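Local coordinates for protein AlyGC (PDB 5GKD) that cleaves alginate as a lyase of polysaccharide lyase family 6, with a calcium ion bound in the enzyme, at residues 533-547 against 560-572. Numbering follows the deposited sequence.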
ATOM      1  N   ARG A 533       1.441  -5.610 -13.345  1.00 21.61           N
ATOM      2  CA  ARG A 533       1.060  -4.745 -12.237  1.00 18.68           C
ATOM      3  C   ARG A 533       2.121  -3.676 -12.072  1.00 20.48           C
ATOM      4  O   ARG A 533       3.231  -3.797 -12.593  1.00 23.20           O
ATOM      5  CB  ARG A 533       0.884  -5.535 -10.925  1.00 21.31           C
ATOM      6  CG  ARG A 533       2.159  -6.193 -10.370  1.00 21.75           C
ATOM      7  CD  ARG A 533       1.956  -6.800  -8.965  1.00 20.14           C
ATOM      8  NE  ARG A 533       3.083  -7.647  -8.586  1.00 22.58           N
ATOM      9  CZ  ARG A 533       4.251  -7.191  -8.134  1.00 25.22           C
ATOM     10  NH1 ARG A 533       4.445  -5.884  -7.973  1.00 25.02           N
ATOM     11  NH2 ARG A 533       5.228  -8.032  -7.824  1.00 25.05           N
ATOM     12  N   THR A 534       1.760  -2.618 -11.350  1.00 23.12           N
ATOM     13  CA  THR A 534       2.766  -1.713 -10.835  1.00 18.75           C
ATOM     14  C   THR A 534       3.465  -2.360  -9.650  1.00 19.39           C
ATOM     15  O   THR A 534       2.992  -3.342  -9.081  1.00 21.03           O
ATOM     16  CB  THR A 534       2.157  -0.372 -10.396  1.00 18.39           C
ATOM     17  OG1 THR A 534       1.332  -0.564  -9.243  1.00 20.81           O
ATOM     18  CG2 THR A 534       1.338   0.249 -11.509  1.00 18.76           C
ATOM     19  N   THR A 535       4.592  -1.774  -9.252  1.00 21.27           N
ATOM     20  CA  THR A 535       5.124  -2.050  -7.925  1.00 21.60           C
ATOM     21  C   THR A 535       4.046  -1.826  -6.871  1.00 21.72           C
ATOM     22  O   THR A 535       3.113  -1.040  -7.059  1.00 22.50           O
ATOM     23  CB  THR A 535       6.335  -1.164  -7.618  1.00 21.05           C
ATOM     24  OG1 THR A 535       6.807  -1.419  -6.291  1.00 22.89           O
ATOM     25  CG2 THR A 535       5.978   0.303  -7.734  1.00 20.18           C
ATOM     26  N   ARG A 536       4.172  -2.530  -5.754  1.00 21.03           N
ATOM     27  CA  ARG A 536       3.283  -2.310  -4.631  1.00 20.95           C
ATOM     28  C   ARG A 536       3.840  -1.293  -3.643  1.00 22.04           C
ATOM     29  O   ARG A 536       3.146  -0.915  -2.691  1.00 20.21           O
ATOM     30  CB  ARG A 536       2.979  -3.638  -3.946  1.00 23.74           C
ATOM     31  CG  ARG A 536       2.338  -4.658  -4.899  1.00 23.70           C
ATOM     32  CD  ARG A 536       1.913  -5.884  -4.150  1.00 26.52           C
ATOM     33  NE  ARG A 536       1.258  -6.886  -4.978  1.00 22.95           N
ATOM     34  CZ  ARG A 536       1.848  -8.001  -5.395  1.00 25.14           C
ATOM     35  NH1 ARG A 536       3.109  -8.235  -5.088  1.00 23.07           N
ATOM     36  NH2 ARG A 536       1.176  -8.877  -6.124  1.00 23.41           N
ATOM     37  N   LEU A 537       5.058  -0.847  -3.849  1.00 21.18           N
ATOM     38  CA  LEU A 537       5.539   0.318  -3.133  1.00 22.70           C
ATOM     39  C   LEU A 537       4.848   1.543  -3.716  1.00 22.50           C
ATOM     40  O   LEU A 537       4.736   1.643  -4.943  1.00 23.69           O
ATOM     41  CB  LEU A 537       7.052   0.433  -3.247  1.00 20.67           C
ATOM     42  CG  LEU A 537       7.865  -0.501  -2.342  1.00 26.14           C
ATOM     43  CD1 LEU A 537       7.728  -1.971  -2.727  1.00 22.43           C
ATOM     44  CD2 LEU A 537       9.339  -0.100  -2.343  1.00 32.91           C
ATOM     45  N   PRO A 538       4.308   2.446  -2.892  1.00 20.33           N
ATOM     46  CA  PRO A 538       3.684   3.659  -3.431  1.00 21.06           C
ATOM     47  C   PRO A 538       4.657   4.353  -4.365  1.00 21.75           C
ATOM     48  O   PRO A 538       5.832   4.544  -4.036  1.00 20.52           O
ATOM     49  CB  PRO A 538       3.391   4.507  -2.185  1.00 20.64           C
ATOM     50  CG  PRO A 538       3.431   3.577  -1.043  1.00 21.56           C
ATOM     51  CD  PRO A 538       4.406   2.483  -1.426  1.00 20.79           C
ATOM     52  N   MET A 539       4.180   4.678  -5.555  1.00 20.59           N
ATOM     53  CA  MET A 539       5.054   5.215  -6.587  1.00 20.23           C
ATOM     54  C   MET A 539       5.200   6.724  -6.463  1.00 21.43           C
ATOM     55  O   MET A 539       4.362   7.413  -5.886  1.00 23.76           O
ATOM     56  CB  MET A 539       4.533   4.860  -7.978  1.00 20.89           C
ATOM     57  CG  MET A 539       4.412   3.371  -8.223  1.00 20.83           C
ATOM     58  SD  MET A 539       3.789   2.969  -9.861  1.00 22.12           S
ATOM     59  CE  MET A 539       5.126   3.526 -10.892  1.00 16.83           C
ATOM     60  N   GLN A 540       6.286   7.228  -7.037  1.00 24.75           N
ATOM     61  CA  GLN A 540       6.615   8.646  -7.055  1.00 23.56           C
ATOM     62  C   GLN A 540       6.134   9.341  -8.312  1.00 21.49           C
ATOM     63  O   GLN A 540       6.063  10.568  -8.340  1.00 24.89           O
ATOM     64  CB  GLN A 540       8.138   8.812  -6.938  1.00 23.50           C
ATOM     65  CG  GLN A 540       8.611  10.238  -6.750  1.00 24.75           C
ATOM     66  CD  GLN A 540      10.087  10.409  -7.034  1.00 29.68           C
ATOM     67  OE1 GLN A 540      10.556  10.081  -8.122  1.00 34.33           O
ATOM     68  NE2 GLN A 540      10.829  10.940  -6.060  1.00 27.62           N
ATOM     69  N   ARG A 541       5.752   8.579  -9.324  1.00 23.76           N
ATOM     70  CA  ARG A 541       5.724   9.027 -10.703  1.00 23.77           C
ATOM     71  C   ARG A 541       4.568   8.319 -11.396  1.00 21.08           C
ATOM     72  O   ARG A 541       4.199   7.209 -11.006  1.00 22.84           O
ATOM     73  CB  ARG A 541       7.075   8.664 -11.326  1.00 24.08           C
ATOM     74  CG  ARG A 541       7.466   9.283 -12.595  1.00 28.78           C
ATOM     75  CD  ARG A 541       8.900   8.926 -12.825  1.00 24.29           C
ATOM     76  NE  ARG A 541       9.766   9.689 -11.933  1.00 30.91           N
ATOM     77  CZ  ARG A 541      10.615  10.623 -12.349  1.00 30.59           C
ATOM     78  NH1 ARG A 541      10.724  10.888 -13.642  1.00 27.45           N
ATOM     79  NH2 ARG A 541      11.366  11.281 -11.480  1.00 32.65           N
ATOM     80  N   ASN A 542       3.996   8.952 -12.415  1.00 17.43           N
ATOM     81  CA  ASN A 542       2.980   8.282 -13.227  1.00 21.09           C
ATOM     82  C   ASN A 542       3.640   7.271 -14.180  1.00 20.38           C
ATOM     83  O   ASN A 542       4.860   7.212 -14.311  1.00 20.79           O
ATOM     84  CB  ASN A 542       2.160   9.299 -14.032  1.00 17.40           C
ATOM     85  CG  ASN A 542       1.483  10.348 -13.154  1.00 19.93           C
ATOM     86  OD1 ASN A 542       1.257  10.133 -11.968  1.00 22.65           O
ATOM     87  ND2 ASN A 542       1.145  11.483 -13.745  1.00 18.63           N
ATOM     88  N   TYR A 543       2.822   6.480 -14.873  1.00 19.40           N
ATOM     89  CA  TYR A 543       3.349   5.521 -15.840  1.00 19.59           C
ATOM     90  C   TYR A 543       2.416   5.445 -17.043  1.00 20.89           C
ATOM     91  O   TYR A 543       1.265   5.867 -16.986  1.00 22.13           O
ATOM     92  CB  TYR A 543       3.549   4.115 -15.219  1.00 17.37           C
ATOM     93  CG  TYR A 543       2.257   3.447 -14.848  1.00 17.47           C
ATOM     94  CD1 TYR A 543       1.607   3.753 -13.657  1.00 16.65           C
ATOM     95  CD2 TYR A 543       1.663   2.542 -15.699  1.00 18.24           C
ATOM     96  CE1 TYR A 543       0.413   3.162 -13.328  1.00 17.18           C
ATOM     97  CE2 TYR A 543       0.468   1.932 -15.368  1.00 22.09           C
ATOM     98  CZ  TYR A 543      -0.156   2.250 -14.189  1.00 18.87           C
ATOM     99  OH  TYR A 543      -1.352   1.653 -13.886  1.00 19.84           O
ATOM    100  N   ARG A 544       2.934   4.877 -18.133  1.00 22.48           N
ATOM    101  CA  ARG A 544       2.201   4.638 -19.366  1.00 20.95           C
ATOM    102  C   ARG A 544       2.238   3.150 -19.707  1.00 23.10           C
ATOM    103  O   ARG A 544       3.276   2.499 -19.567  1.00 24.18           O
ATOM    104  CB  ARG A 544       2.799   5.451 -20.532  1.00 21.78           C
ATOM    105  CG  ARG A 544       2.656   6.955 -20.406  1.00 25.48           C
ATOM    106  CD  ARG A 544       3.584   7.705 -21.346  1.00 24.43           C
ATOM    107  NE  ARG A 544       4.952   7.763 -20.839  1.00 29.23           N
ATOM    108  CZ  ARG A 544       6.031   7.804 -21.614  1.00 27.66           C
ATOM    109  NH1 ARG A 544       5.897   7.790 -22.934  1.00 26.84           N
ATOM    110  NH2 ARG A 544       7.236   7.840 -21.075  1.00 23.79           N
ATOM    111  N   LEU A 545       1.111   2.618 -20.177  1.00 24.24           N
ATOM    112  CA  LEU A 545       1.018   1.220 -20.583  1.00 25.23           C
ATOM    113  C   LEU A 545       0.264   1.133 -21.906  1.00 24.92           C
ATOM    114  O   LEU A 545      -0.889   1.566 -21.989  1.00 23.91           O
ATOM    115  CB  LEU A 545       0.325   0.384 -19.494  1.00 24.16           C
ATOM    116  CG  LEU A 545      -0.002  -1.077 -19.819  1.00 19.45           C
ATOM    117  CD1 LEU A 545       1.248  -1.837 -20.194  1.00 22.68           C
ATOM    118  CD2 LEU A 545      -0.713  -1.743 -18.653  1.00 21.31           C
ATOM    119  N   ALA A 546       0.914   0.586 -22.935  1.00 26.17           N
ATOM    120  CA  ALA A 546       0.322   0.372 -24.255  1.00 25.04           C
ATOM    121  C   ALA A 546       0.423  -1.103 -24.616  1.00 27.16           C
ATOM    122  O   ALA A 546       1.478  -1.718 -24.442  1.00 27.66           O
ATOM    123  CB  ALA A 546       1.015   1.217 -25.330  1.00 26.74           C
ATOM    124  N   ILE A 547      -0.677  -1.666 -25.110  1.00 30.24           N
ATOM    125  CA  ILE A 547      -0.777  -3.083 -25.441  1.00 26.61           C
ATOM    126  C   ILE A 547      -1.396  -3.196 -26.828  1.00 28.27           C
ATOM    127  O   ILE A 547      -2.538  -2.770 -27.034  1.00 29.72           O
ATOM    128  CB  ILE A 547      -1.612  -3.845 -24.403  1.00 27.56           C
ATOM    129  CG1 ILE A 547      -0.916  -3.796 -23.045  1.00 24.41           C
ATOM    130  CG2 ILE A 547      -1.843  -5.286 -24.832  1.00 24.93           C
ATOM    131  CD1 ILE A 547      -1.720  -4.373 -21.950  1.00 26.11           C
ATOM    132  N   SER A 560      -8.831 -15.787  -9.015  1.00 25.61           N
ATOM    133  CA  SER A 560      -8.364 -14.414  -8.820  1.00 23.59           C
ATOM    134  C   SER A 560      -7.015 -14.173  -9.497  1.00 24.69           C
ATOM    135  O   SER A 560      -6.129 -13.533  -8.939  1.00 24.63           O
ATOM    136  CB  SER A 560      -8.283 -14.058  -7.330  1.00 23.68           C
ATOM    137  OG  SER A 560      -9.541 -14.194  -6.705  1.00 26.19           O
ATOM    138  N   TYR A 561      -6.861 -14.678 -10.711  1.00 24.77           N
ATOM    139  CA  TYR A 561      -5.666 -14.437 -11.510  1.00 20.86           C
ATOM    140  C   TYR A 561      -5.974 -13.242 -12.399  1.00 24.21           C
ATOM    141  O   TYR A 561      -6.629 -13.381 -13.431  1.00 23.22           O
ATOM    142  CB  TYR A 561      -5.303 -15.667 -12.329  1.00 25.72           C
ATOM    143  CG  TYR A 561      -3.909 -15.681 -12.912  1.00 24.03           C
ATOM    144  CD1 TYR A 561      -3.200 -14.506 -13.133  1.00 23.91           C
ATOM    145  CD2 TYR A 561      -3.294 -16.886 -13.230  1.00 25.31           C
ATOM    146  CE1 TYR A 561      -1.927 -14.536 -13.664  1.00 23.30           C
ATOM    147  CE2 TYR A 561      -2.024 -16.921 -13.748  1.00 24.01           C
ATOM    148  CZ  TYR A 561      -1.348 -15.755 -13.968  1.00 23.14           C
ATOM    149  OH  TYR A 561      -0.080 -15.804 -14.491  1.00 27.28           O
ATOM    150  N   HIS A 562      -5.488 -12.070 -11.996  1.00 26.03           N
ATOM    151  CA  HIS A 562      -5.784 -10.824 -12.684  1.00 22.84           C
ATOM    152  C   HIS A 562      -4.787 -10.556 -13.795  1.00 22.03           C
ATOM    153  O   HIS A 562      -3.620 -10.951 -13.727  1.00 19.26           O
ATOM    154  CB  HIS A 562      -5.768  -9.661 -11.701  1.00 20.35           C
ATOM    155  CG  HIS A 562      -6.521  -9.945 -10.444  1.00 24.37           C
ATOM    156  ND1 HIS A 562      -7.886 -10.137 -10.427  1.00 22.68           N
ATOM    157  CD2 HIS A 562      -6.103 -10.086  -9.166  1.00 21.59           C
ATOM    158  CE1 HIS A 562      -8.274 -10.385  -9.189  1.00 21.02           C
ATOM    159  NE2 HIS A 562      -7.212 -10.360  -8.406  1.00 22.38           N
ATOM    160  N   PHE A 563      -5.255  -9.860 -14.826  1.00 21.84           N
ATOM    161  CA  PHE A 563      -4.327  -9.448 -15.870  1.00 22.25           C
ATOM    162  C   PHE A 563      -3.512  -8.221 -15.441  1.00 24.71           C
ATOM    163  O   PHE A 563      -2.283  -8.212 -15.580  1.00 22.93           O
ATOM    164  CB  PHE A 563      -5.081  -9.165 -17.171  1.00 20.73           C
ATOM    165  CG  PHE A 563      -4.213  -8.599 -18.242  1.00 21.05           C
ATOM    166  CD1 PHE A 563      -3.345  -9.412 -18.953  1.00 21.86           C
ATOM    167  CD2 PHE A 563      -4.235  -7.248 -18.521  1.00 23.57           C
ATOM    168  CE1 PHE A 563      -2.525  -8.885 -19.928  1.00 20.19           C
ATOM    169  CE2 PHE A 563      -3.429  -6.717 -19.494  1.00 20.08           C
ATOM    170  CZ  PHE A 563      -2.567  -7.537 -20.199  1.00 24.06           C
ATOM    171  N   PHE A 564      -4.177  -7.166 -14.945  1.00 20.99           N
ATOM    172  CA  PHE A 564      -3.478  -5.955 -14.526  1.00 20.19           C
ATOM    173  C   PHE A 564      -4.004  -5.478 -13.182  1.00 21.82           C
ATOM    174  O   PHE A 564      -5.207  -5.250 -13.032  1.00 22.14           O
ATOM    175  CB  PHE A 564      -3.593  -4.813 -15.548  1.00 18.01           C
ATOM    176  CG  PHE A 564      -2.808  -3.585 -15.152  1.00 21.12           C
ATOM    177  CD1 PHE A 564      -1.457  -3.490 -15.430  1.00 19.06           C
ATOM    178  CD2 PHE A 564      -3.413  -2.553 -14.448  1.00 19.71           C
ATOM    179  CE1 PHE A 564      -0.725  -2.382 -15.036  1.00 20.46           C
ATOM    180  CE2 PHE A 564      -2.690  -1.436 -14.051  1.00 20.09           C
ATOM    181  CZ  PHE A 564      -1.341  -1.353 -14.353  1.00 20.34           C
ATOM    182  N   ASP A 565      -3.094  -5.263 -12.232  1.00 19.33           N
ATOM    183  CA  ASP A 565      -3.436  -4.866 -10.869  1.00 18.82           C
ATOM    184  C   ASP A 565      -2.680  -3.586 -10.527  1.00 21.75           C
ATOM    185  O   ASP A 565      -1.459  -3.611 -10.364  1.00 21.56           O
ATOM    186  CB  ASP A 565      -3.097  -5.988  -9.882  1.00 22.52           C
ATOM    187  CG  ASP A 565      -3.699  -5.756  -8.491  1.00 22.13           C
ATOM    188  OD1 ASP A 565      -4.779  -5.150  -8.387  1.00 21.49           O
ATOM    189  OD2 ASP A 565      -3.093  -6.189  -7.499  1.00 24.14           O
ATOM    190  N   ALA A 566      -3.398  -2.473 -10.422  1.00 20.74           N
ATOM    191  CA  ALA A 566      -2.790  -1.195 -10.087  1.00 20.43           C
ATOM    192  C   ALA A 566      -2.464  -1.132  -8.599  1.00 20.69           C
ATOM    193  O   ALA A 566      -3.290  -1.493  -7.763  1.00 21.90           O
ATOM    194  CB  ALA A 566      -3.722  -0.039 -10.467  1.00 18.52           C
ATOM    195  N   GLY A 567      -1.262  -0.663  -8.273  1.00 19.93           N
ATOM    196  CA  GLY A 567      -0.918  -0.427  -6.886  1.00 18.63           C
ATOM    197  C   GLY A 567      -1.698   0.731  -6.295  1.00 19.46           C
ATOM    198  O   GLY A 567      -2.135   1.646  -6.997  1.00 19.62           O
ATOM    199  N   ASN A 568      -1.895   0.674  -4.983  1.00 18.04           N
ATOM    200  CA  ASN A 568      -2.514   1.794  -4.280  1.00 20.30           C
ATOM    201  C   ASN A 568      -1.756   3.090  -4.558  1.00 21.22           C
ATOM    202  O   ASN A 568      -0.526   3.126  -4.531  1.00 21.37           O
ATOM    203  CB  ASN A 568      -2.567   1.506  -2.777  1.00 20.75           C
ATOM    204  CG  ASN A 568      -3.703   0.557  -2.404  1.00 24.17           C
ATOM    205  OD1 ASN A 568      -4.814   0.995  -2.115  1.00 26.93           O
ATOM    206  ND2 ASN A 568      -3.429  -0.737  -2.411  1.00 22.96           N
ATOM    207  N   ARG A 569      -2.502   4.147  -4.865  1.00 21.77           N
ATOM    208  CA  ARG A 569      -1.956   5.470  -5.144  1.00 20.62           C
ATOM    209  C   ARG A 569      -1.091   5.496  -6.402  1.00 21.15           C
ATOM    210  O   ARG A 569      -0.268   6.386  -6.556  1.00 21.50           O
ATOM    211  CB  ARG A 569      -1.164   6.016  -3.944  1.00 19.18           C
ATOM    212  CG  ARG A 569      -1.967   6.117  -2.640  1.00 22.07           C
ATOM    213  CD  ARG A 569      -3.209   6.985  -2.839  1.00 17.95           C
ATOM    214  NE  ARG A 569      -3.665   7.622  -1.616  1.00 20.85           N
ATOM    215  CZ  ARG A 569      -4.914   7.602  -1.165  1.00 20.67           C
ATOM    216  NH1 ARG A 569      -5.865   6.975  -1.845  1.00 18.73           N
ATOM    217  NH2 ARG A 569      -5.212   8.238  -0.036  1.00 21.40           N
ATOM    218  N   SER A 570      -1.239   4.526  -7.302  1.00 18.70           N
ATOM    219  CA  SER A 570      -0.543   4.554  -8.579  1.00 17.43           C
ATOM    220  C   SER A 570      -1.385   5.314  -9.597  1.00 18.29           C
ATOM    221  O   SER A 570      -2.594   5.466  -9.435  1.00 17.78           O
ATOM    222  CB  SER A 570      -0.246   3.134  -9.083  1.00 16.46           C
ATOM    223  OG  SER A 570      -1.435   2.440  -9.450  1.00 18.24           O
ATOM    224  N   PHE A 571      -0.735   5.800 -10.654  1.00 18.79           N
ATOM    225  CA  PHE A 571      -1.457   6.611 -11.635  1.00 19.73           C
ATOM    226  C   PHE A 571      -0.898   6.388 -13.034  1.00 19.18           C
ATOM    227  O   PHE A 571       0.273   6.678 -13.297  1.00 18.43           O
ATOM    228  CB  PHE A 571      -1.420   8.099 -11.275  1.00 17.32           C
ATOM    229  CG  PHE A 571      -2.349   8.942 -12.129  1.00 21.69           C
ATOM    230  CD1 PHE A 571      -3.680   9.112 -11.770  1.00 18.69           C
ATOM    231  CD2 PHE A 571      -1.898   9.531 -13.311  1.00 17.98           C
ATOM    232  CE1 PHE A 571      -4.537   9.859 -12.566  1.00 17.19           C
ATOM    233  CE2 PHE A 571      -2.749  10.283 -14.095  1.00 17.74           C
ATOM    234  CZ  PHE A 571      -4.066  10.449 -13.726  1.00 17.49           C
ATOM    235  N   ALA A 572      -1.742   5.871 -13.929  1.00 19.34           N
ATOM    236  CA  ALA A 572      -1.402   5.732 -15.337  1.00 17.33           C
ATOM    237  C   ALA A 572      -1.839   6.972 -16.115  1.00 20.13           C
ATOM    238  O   ALA A 572      -3.033   7.269 -16.196  1.00 17.28           O
ATOM    239  CB  ALA A 572      -2.057   4.484 -15.928  1.00 19.13           C
TER
HETATM  240  O   HOH W   1       0.202  -3.543  -8.001  1.00 17.56           O
HETATM  241  O   HOH W   2      -0.941  -5.217  -6.160  1.00 23.11           O
HETATM  242  O   HOH W   3       1.912   6.914  -4.795  1.00 17.78           O
HETATM  243  O   HOH W   4       1.792   3.636  -6.187  1.00 20.32           O
HETATM  244  O   HOH W   5       2.225   5.607 -10.644  1.00 17.32           O
HETATM  245  O   HOH W   6      -2.747   2.897 -11.821  1.00 18.55           O
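T534 OG1 is held by two bonds: it accepts from G567 N at 2.8 Å, with a bent N-H...O angle of 138°, and donates to T535 O. Here two successive coils of a parallel beta-helix, the fold of the Pec_lyase-like clan, lie one against the other; R533 pairs with D565 and Y543 with A572 in parallel register. At the strand ends a water donates to both T534 O and D565 O, and between the loops that follow another accepts from M539 N and donates to N568 O. Y543 N restores direct pairing, reaching F571 O at 3.0 Å in the carbonyl plane. With CG set between the backbone N and the carbonyl carbon (chi1 67°), the Y543 ring swings across to the neighbouring coil, where A572 CB sits over one face, 3.8 Å from the centroid. The Y543 hydroxyl lies near the plane of the F564 ring at its edge, and a water links OH to S570 OG. An alanine in place of Y543 would probably leave A572 CB and the F564 edge without their packing partner and this water without one of its mates. Two residues on, L545 CD2 meets F564 CE1 obliquely at 3.7 Å. N542 lies alongside F571, its OD1, which accepts a hydrogen bond from K119, packing 3.4 Å from F571 CB. Farther along the strand, I547 CD1 touches the F563 ring edge-on, 3.7 Å from CZ.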